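Local coordinates for protein 3-phytase (Klebsiella pneumoniae, PDB 2WNH) that is a histidine acid phosphatase that probably releases phosphate from phytate (inositol hexakisphosphate), most likely beginning at the 3-phosphate, at residues Q73-L78 and V282-L287; P143-A148 and V255-Q260. The protein carries 3 engineered substitutions. One frame throughout, in Å; residues are numbered along the deposited sequence.

Interaction 1: residues Q73-L78 and V282-L287; sequences QHYRQL and VRWLLL. With NA (sodium ion), chain G; NA (sodium ion), chain C.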
loop_
_atom_site.group_PDB
_atom_site.type_symbol
_atom_site.label_atom_id
_atom_site.label_comp_id
_atom_site.label_asym_id
_atom_site.label_seq_id
_atom_site.Cartn_x
_atom_site.Cartn_y
_atom_site.Cartn_z
ATOM N N GLN B 73 8.119 0.373 13.271
ATOM C CA GLN B 73 8.281 1.631 12.525
ATOM C C GLN B 73 9.346 2.504 13.199
ATOM O O GLN B 73 10.192 3.100 12.523
ATOM C CB GLN B 73 6.938 2.373 12.388
ATOM C CG GLN B 73 5.938 1.634 11.479
ATOM C CD GLN B 73 4.547 2.252 11.437
ATOM O OE1 GLN B 73 4.279 3.273 12.088
ATOM N NE2 GLN B 73 3.644 1.638 10.635
ATOM N N HIS B 74 9.300 2.566 14.530
ATOM C CA HIS B 74 10.236 3.377 15.316
ATOM C C HIS B 74 11.673 2.911 15.100
ATOM O O HIS B 74 12.559 3.714 14.847
ATOM C CB HIS B 74 9.833 3.332 16.803
ATOM C CG HIS B 74 10.844 3.916 17.737
ATOM N ND1 HIS B 74 11.089 5.272 17.823
ATOM C CD2 HIS B 74 11.637 3.329 18.668
ATOM C CE1 HIS B 74 12.005 5.494 18.751
ATOM N NE2 HIS B 74 12.360 4.330 19.275
ATOM N N TYR B 75 11.908 1.604 15.186
ATOM C CA TYR B 75 13.245 1.066 15.002
ATOM C C TYR B 75 13.770 1.092 13.555
ATOM O O TYR B 75 14.988 1.120 13.347
ATOM C CB TYR B 75 13.383 -0.310 15.671
ATOM C CG TYR B 75 13.361 -0.264 17.193
ATOM C CD1 TYR B 75 14.042 0.756 17.916
ATOM C CD2 TYR B 75 12.687 -1.253 17.931
ATOM C CE1 TYR B 75 14.030 0.780 19.348
ATOM C CE2 TYR B 75 12.666 -1.224 19.344
ATOM C CZ TYR B 75 13.333 -0.192 20.039
ATOM O OH TYR B 75 13.343 -0.187 21.426
ATOM N N ARG B 76 12.877 1.122 12.563
ATOM C CA ARG B 76 13.326 1.373 11.174
ATOM C C ARG B 76 13.706 2.850 11.026
ATOM O O ARG B 76 14.709 3.177 10.355
ATOM C CB ARG B 76 12.248 0.959 10.160
ATOM C CG ARG B 76 12.160 -0.541 9.971
ATOM C CD ARG B 76 11.165 -0.935 8.868
ATOM N NE ARG B 76 9.802 -0.921 9.363
ATOM C CZ ARG B 76 9.228 -1.930 10.035
ATOM N NH1 ARG B 76 9.881 -3.067 10.286
ATOM N NH2 ARG B 76 7.980 -1.777 10.448
ATOM N N GLN B 77 12.904 3.739 11.613
ATOM C CA GLN B 77 13.143 5.198 11.573
ATOM C C GLN B 77 14.532 5.513 12.139
ATOM O O GLN B 77 15.285 6.298 11.562
ATOM C CB GLN B 77 12.014 5.966 12.308
ATOM C CG GLN B 77 12.344 7.390 12.825
ATOM C CD GLN B 77 12.406 8.457 11.740
ATOM O OE1 GLN B 77 11.949 8.237 10.620
ATOM N NE2 GLN B 77 12.968 9.626 12.075
ATOM N N LEU B 78 14.879 4.876 13.255
ATOM C CA LEU B 78 16.180 5.096 13.912
ATOM C C LEU B 78 17.338 4.384 13.217
ATOM O O LEU B 78 18.502 4.517 13.636
ATOM C CB LEU B 78 16.115 4.616 15.366
ATOM C CG LEU B 78 15.277 5.468 16.314
ATOM C CD1 LEU B 78 15.276 4.802 17.708
ATOM C CD2 LEU B 78 15.819 6.883 16.412
ATOM N N VAL B 282 22.167 -10.267 17.193
ATOM C CA VAL B 282 20.941 -9.718 16.602
ATOM C C VAL B 282 20.761 -8.238 16.983
ATOM O O VAL B 282 21.327 -7.779 17.968
ATOM C CB VAL B 282 19.671 -10.531 17.025
ATOM C CG1 VAL B 282 19.702 -11.945 16.418
ATOM C CG2 VAL B 282 19.522 -10.559 18.544
ATOM N N ARG B 283 19.974 -7.496 16.208
ATOM C CA ARG B 283 19.688 -6.089 16.540
ATOM C C ARG B 283 18.700 -5.936 17.695
ATOM O O ARG B 283 18.742 -4.952 18.421
ATOM C CB ARG B 283 19.136 -5.346 15.316
ATOM C CG ARG B 283 20.129 -5.271 14.129
ATOM C CD ARG B 283 21.364 -4.433 14.494
ATOM N NE ARG B 283 22.447 -4.474 13.488
ATOM C CZ ARG B 283 22.636 -3.585 12.504
ATOM N NH1 ARG B 283 21.803 -2.559 12.307
ATOM N NH2 ARG B 283 23.685 -3.734 11.698
ATOM N N TRP B 284 17.796 -6.911 17.818
ATOM C CA TRP B 284 16.687 -6.875 18.785
ATOM C C TRP B 284 16.478 -8.272 19.372
ATOM O O TRP B 284 16.169 -9.217 18.638
ATOM C CB TRP B 284 15.449 -6.338 18.039
ATOM C CG TRP B 284 14.180 -6.152 18.773
ATOM C CD1 TRP B 284 13.940 -6.243 20.128
ATOM C CD2 TRP B 284 12.931 -5.818 18.158
ATOM N NE1 TRP B 284 12.586 -5.998 20.378
ATOM C CE2 TRP B 284 11.958 -5.739 19.181
ATOM C CE3 TRP B 284 12.546 -5.571 16.827
ATOM C CZ2 TRP B 284 10.607 -5.417 18.918
ATOM C CZ3 TRP B 284 11.199 -5.249 16.559
ATOM C CH2 TRP B 284 10.246 -5.194 17.607
ATOM N N LEU B 285 16.681 -8.398 20.698
ATOM C CA LEU B 285 16.398 -9.637 21.423
ATOM C C LEU B 285 15.089 -9.367 22.119
ATOM O O LEU B 285 14.971 -8.405 22.874
ATOM C CB LEU B 285 17.482 -9.924 22.469
ATOM C CG LEU B 285 17.302 -11.180 23.341
ATOM C CD1 LEU B 285 17.304 -12.444 22.475
ATOM C CD2 LEU B 285 18.436 -11.230 24.422
ATOM N N LEU B 286 14.108 -10.201 21.818
ATOM C CA LEU B 286 12.763 -10.016 22.346
ATOM C C LEU B 286 12.379 -11.275 23.136
ATOM O O LEU B 286 12.315 -12.390 22.585
ATOM C CB LEU B 286 11.777 -9.738 21.195
ATOM C CG LEU B 286 10.292 -9.741 21.564
ATOM C CD1 LEU B 286 10.019 -8.667 22.622
ATOM C CD2 LEU B 286 9.387 -9.492 20.337
ATOM N N LEU B 287 12.150 -11.065 24.433
ATOM C CA LEU B 287 11.770 -12.105 25.382
ATOM C C LEU B 287 10.337 -11.840 25.826
ATOM O O LEU B 287 9.984 -10.719 26.179
ATOM C CB LEU B 287 12.680 -12.054 26.610
ATOM C CG LEU B 287 14.193 -12.044 26.354
ATOM C CD1 LEU B 287 14.927 -11.966 27.701
ATOM C CD2 LEU B 287 14.622 -13.277 25.574
HETATM NA NA NA G . 15.462 3.366 7.936
HETATM NA NA NA C . 15.220 3.907 8.154
#

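Interaction 2: residues P143-A148 and V255-Q260; sequences PARQLA and VLYTAQ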
loop_
_atom_site.group_PDB
_atom_site.type_symbol
_atom_site.label_atom_id
_atom_site.label_comp_id
_atom_site.label_asym_id
_atom_site.label_seq_id
_atom_site.Cartn_x
_atom_site.Cartn_y
_atom_site.Cartn_z
ATOM N N PRO B 143 11.474 -22.646 50.945
ATOM C CA PRO B 143 10.268 -22.203 51.668
ATOM C C PRO B 143 10.553 -21.510 53.022
ATOM O O PRO B 143 9.899 -20.509 53.364
ATOM C CB PRO B 143 9.462 -23.500 51.835
ATOM C CG PRO B 143 9.905 -24.365 50.672
ATOM C CD PRO B 143 11.362 -24.045 50.491
ATOM N N ALA B 144 11.537 -22.010 53.772
ATOM C CA ALA B 144 11.854 -21.428 55.090
ATOM C C ALA B 144 12.390 -20.016 54.982
ATOM O O ALA B 144 12.050 -19.154 55.777
ATOM C CB ALA B 144 12.866 -22.297 55.817
ATOM N N ARG B 145 13.233 -19.773 53.974
ATOM C CA ARG B 145 13.779 -18.431 53.746
ATOM C C ARG B 145 12.689 -17.499 53.213
ATOM O O ARG B 145 12.581 -16.348 53.640
ATOM C CB ARG B 145 14.929 -18.498 52.723
ATOM C CG ARG B 145 16.249 -19.066 53.250
ATOM C CD ARG B 145 16.974 -18.079 54.216
ATOM N NE ARG B 145 17.392 -16.831 53.572
ATOM C CZ ARG B 145 16.808 -15.641 53.725
ATOM N NH1 ARG B 145 15.754 -15.482 54.522
ATOM N NH2 ARG B 145 17.290 -14.593 53.070
ATOM N N GLN B 146 11.873 -18.006 52.290
ATOM C CA GLN B 146 10.795 -17.181 51.737
ATOM C C GLN B 146 9.776 -16.775 52.792
ATOM O O GLN B 146 9.316 -15.634 52.807
ATOM C CB GLN B 146 10.100 -17.859 50.566
ATOM C CG GLN B 146 9.214 -16.897 49.769
ATOM C CD GLN B 146 8.611 -17.579 48.571
ATOM O OE1 GLN B 146 7.835 -18.536 48.708
ATOM N NE2 GLN B 146 8.983 -17.108 47.368
ATOM N N LEU B 147 9.452 -17.691 53.704
ATOM C CA LEU B 147 8.583 -17.366 54.839
ATOM C C LEU B 147 9.120 -16.198 55.672
ATOM O O LEU B 147 8.391 -15.250 55.972
ATOM C CB LEU B 147 8.386 -18.617 55.706
ATOM C CG LEU B 147 7.426 -18.510 56.900
ATOM C CD1 LEU B 147 6.021 -18.092 56.458
ATOM C CD2 LEU B 147 7.391 -19.882 57.563
ATOM N N ALA B 148 10.395 -16.274 56.044
ATOM C CA ALA B 148 11.056 -15.210 56.779
ATOM C C ALA B 148 11.039 -13.881 56.043
ATOM O O ALA B 148 10.706 -12.838 56.612
ATOM C CB ALA B 148 12.509 -15.619 57.080
ATOM N N VAL B 255 9.672 -9.000 46.775
ATOM C CA VAL B 255 10.475 -9.333 47.964
ATOM C C VAL B 255 11.879 -9.699 47.455
ATOM O O VAL B 255 12.025 -10.612 46.648
ATOM C CB VAL B 255 9.848 -10.522 48.746
ATOM C CG1 VAL B 255 10.786 -11.001 49.863
ATOM C CG2 VAL B 255 8.487 -10.109 49.339
ATOM N N LEU B 256 12.895 -8.991 47.946
ATOM C CA LEU B 256 14.265 -9.134 47.440
ATOM C C LEU B 256 14.746 -10.579 47.383
ATOM O O LEU B 256 15.248 -11.030 46.357
ATOM C CB LEU B 256 15.238 -8.286 48.257
ATOM C CG LEU B 256 16.652 -8.245 47.669
ATOM C CD1 LEU B 256 16.641 -7.707 46.224
ATOM C CD2 LEU B 256 17.554 -7.396 48.533
ATOM N N TYR B 257 14.611 -11.312 48.484
ATOM C CA TYR B 257 15.013 -12.719 48.480
ATOM C C TYR B 257 14.439 -13.486 47.283
ATOM O O TYR B 257 15.178 -14.205 46.552
ATOM C CB TYR B 257 14.628 -13.444 49.808
ATOM C CG TYR B 257 14.831 -14.956 49.699
ATOM C CD1 TYR B 257 16.110 -15.517 49.773
ATOM C CD2 TYR B 257 13.761 -15.815 49.487
ATOM C CE1 TYR B 257 16.306 -16.874 49.622
ATOM C CE2 TYR B 257 13.951 -17.174 49.328
ATOM C CZ TYR B 257 15.238 -17.703 49.420
ATOM O OH TYR B 257 15.480 -19.046 49.265
ATOM N N THR B 258 13.122 -13.361 47.104
ATOM C CA THR B 258 12.406 -14.114 46.076
ATOM C C THR B 258 12.909 -13.677 44.699
ATOM O O THR B 258 13.160 -14.518 43.829
ATOM C CB THR B 258 10.898 -13.885 46.182
ATOM O OG1 THR B 258 10.428 -14.377 47.451
ATOM C CG2 THR B 258 10.132 -14.586 45.052
ATOM N N ALA B 259 13.057 -12.365 44.527
ATOM C CA ALA B 259 13.510 -11.820 43.237
ATOM C C ALA B 259 14.936 -12.284 42.926
ATOM O O ALA B 259 15.270 -12.577 41.777
ATOM C CB ALA B 259 13.429 -10.310 43.249
ATOM N N GLN B 260 15.780 -12.362 43.948
ATOM C CA GLN B 260 17.153 -12.833 43.755
ATOM C C GLN B 260 17.187 -14.297 43.327
ATOM O O GLN B 260 17.891 -14.663 42.388
ATOM C CB GLN B 260 17.974 -12.607 45.032
ATOM C CG GLN B 260 18.366 -11.163 45.241
ATOM C CD GLN B 260 19.133 -10.953 46.527
ATOM O OE1 GLN B 260 18.754 -11.476 47.580
ATOM N NE2 GLN B 260 20.189 -10.153 46.462
#

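Interaction 1: residues Q73-L78 and V282-L287
Tyr75 and Trp284 carry the whole contact between 73-78 and 282-287: two rings meet, no hydrogen bond crosses, and just 77 Å² is buried. The pair is T-shaped (edge-to-face). The Tyr75 edge points at one face of the six-membered part of the indole, with centroids 5.6 Å apart and planes at 68°. Nearest are Tyr75 CD2 and Trp284 CE3, at 4.5 Å, a loose touch. Both CB atoms point toward the facing segment, and the CA atoms of Tyr75 and Trp284 stay 9.4 Å apart, so the side chains bridge a wide backbone gap. The indole crosses it with CG anti to the backbone N (chi1 -178°). Each ring is also tied at its polar end: the hydrogen bond of Trp284 NE1 to Glu21 helps hold the indole tilt, while that of Tyr75 OH to Glu324 fixes the ring's far end. Val19 of strand 14-24 touches both rings. Helix 58-77 thus packs by its last turn against the mixed sheet of the histidine phosphatase fold, in which strand 284-289 runs parallel between strands 14-24 and 91-95. One residue past Tyr75, the backbone O of Arg76 binds sodium at 2.5 Å, sharing it with Arg76 O of the second subunit; two ions are modelled about 0.6 Å apart, probably alternative positions of one site. The same helix end serves the core and the subunit interface. With Tyr75 C-H groups directed at the indole pi cloud, the cohesion is probably mainly dispersive, with a weak electrostatic part, while the directional polar bonds are made by Glu324 and Glu21.

Interaction 2: residues P143-A148 and V255-Q260
Arg145 lies across the ring of Tyr257, touching it from the first side-chain carbon to the guanidinium. Its CB sits over one face in a CH-pi contact, 3.8 Å from the ring centroid but displaced toward the hydroxyl-bearing rim, with Tyr257 CZ only 3.4 Å from that CB. CG stands above the hydroxyl end, Tyr257 OH being its nearest atom at 4.1 Å. Bends at chi2 and chi3 (-72° and -64°) then fold the chain back over the ring, bringing NE near CE1 and the tip near CD1; NH2 of Arg145 comes to 3.6 Å from CD1 of Tyr257. The guanidinium thereby makes an off-centre cation-pi contact, CZ of Arg145 lying 4.6 Å from the ring centroid and the two planes inclined at 48°. The pair joins the first turns of two helices, 143-154 and 256-274, which run roughly antiparallel with segment axes 9.6 Å apart, within the helical part of the histidine acid phosphatase fold. Val255 occupies the N-cap position of the second helix, two residues before Tyr257, whose OH is hydrogen-bonded to the backbone N of Asp142, just ahead of the first helix. Deeper between the helices, Gln146 reaches out with an extended chain, CG anti to its own N. Its NE2 donates to Thr258 OG1 at 3.1 Å, nearly straight and close to the amide plane, while OE1 is hydrogen-bonded to Thr199 on strand 199-201, so both polar atoms of the buried amide have a partner. Gln146 CB packs 4.1 Å from Tyr257 CE2.

Interactions 1 and 2 lie on opposite sides of the chain's centre, their centres 36 Å apart and their nearest atoms about 14 Å apart, without touching. Interaction 1 joins a helix to the mixed sheet beside the sodium-bridged subunit interface; interaction 2 joins two helices where no other chain of the assembly reaches. Along the chain, 143-148 and 255-260 fall inside the loop closed by 73-78 and 282-287, and helix 256-274 is followed by strand 284-289. Neither lies at a known site such as His358, which binds magnesium in another crystal structure of this protein. Strands 14-24 and 284-289, at interaction 1, lead on to the RHG and HD motifs that in this family form the active site.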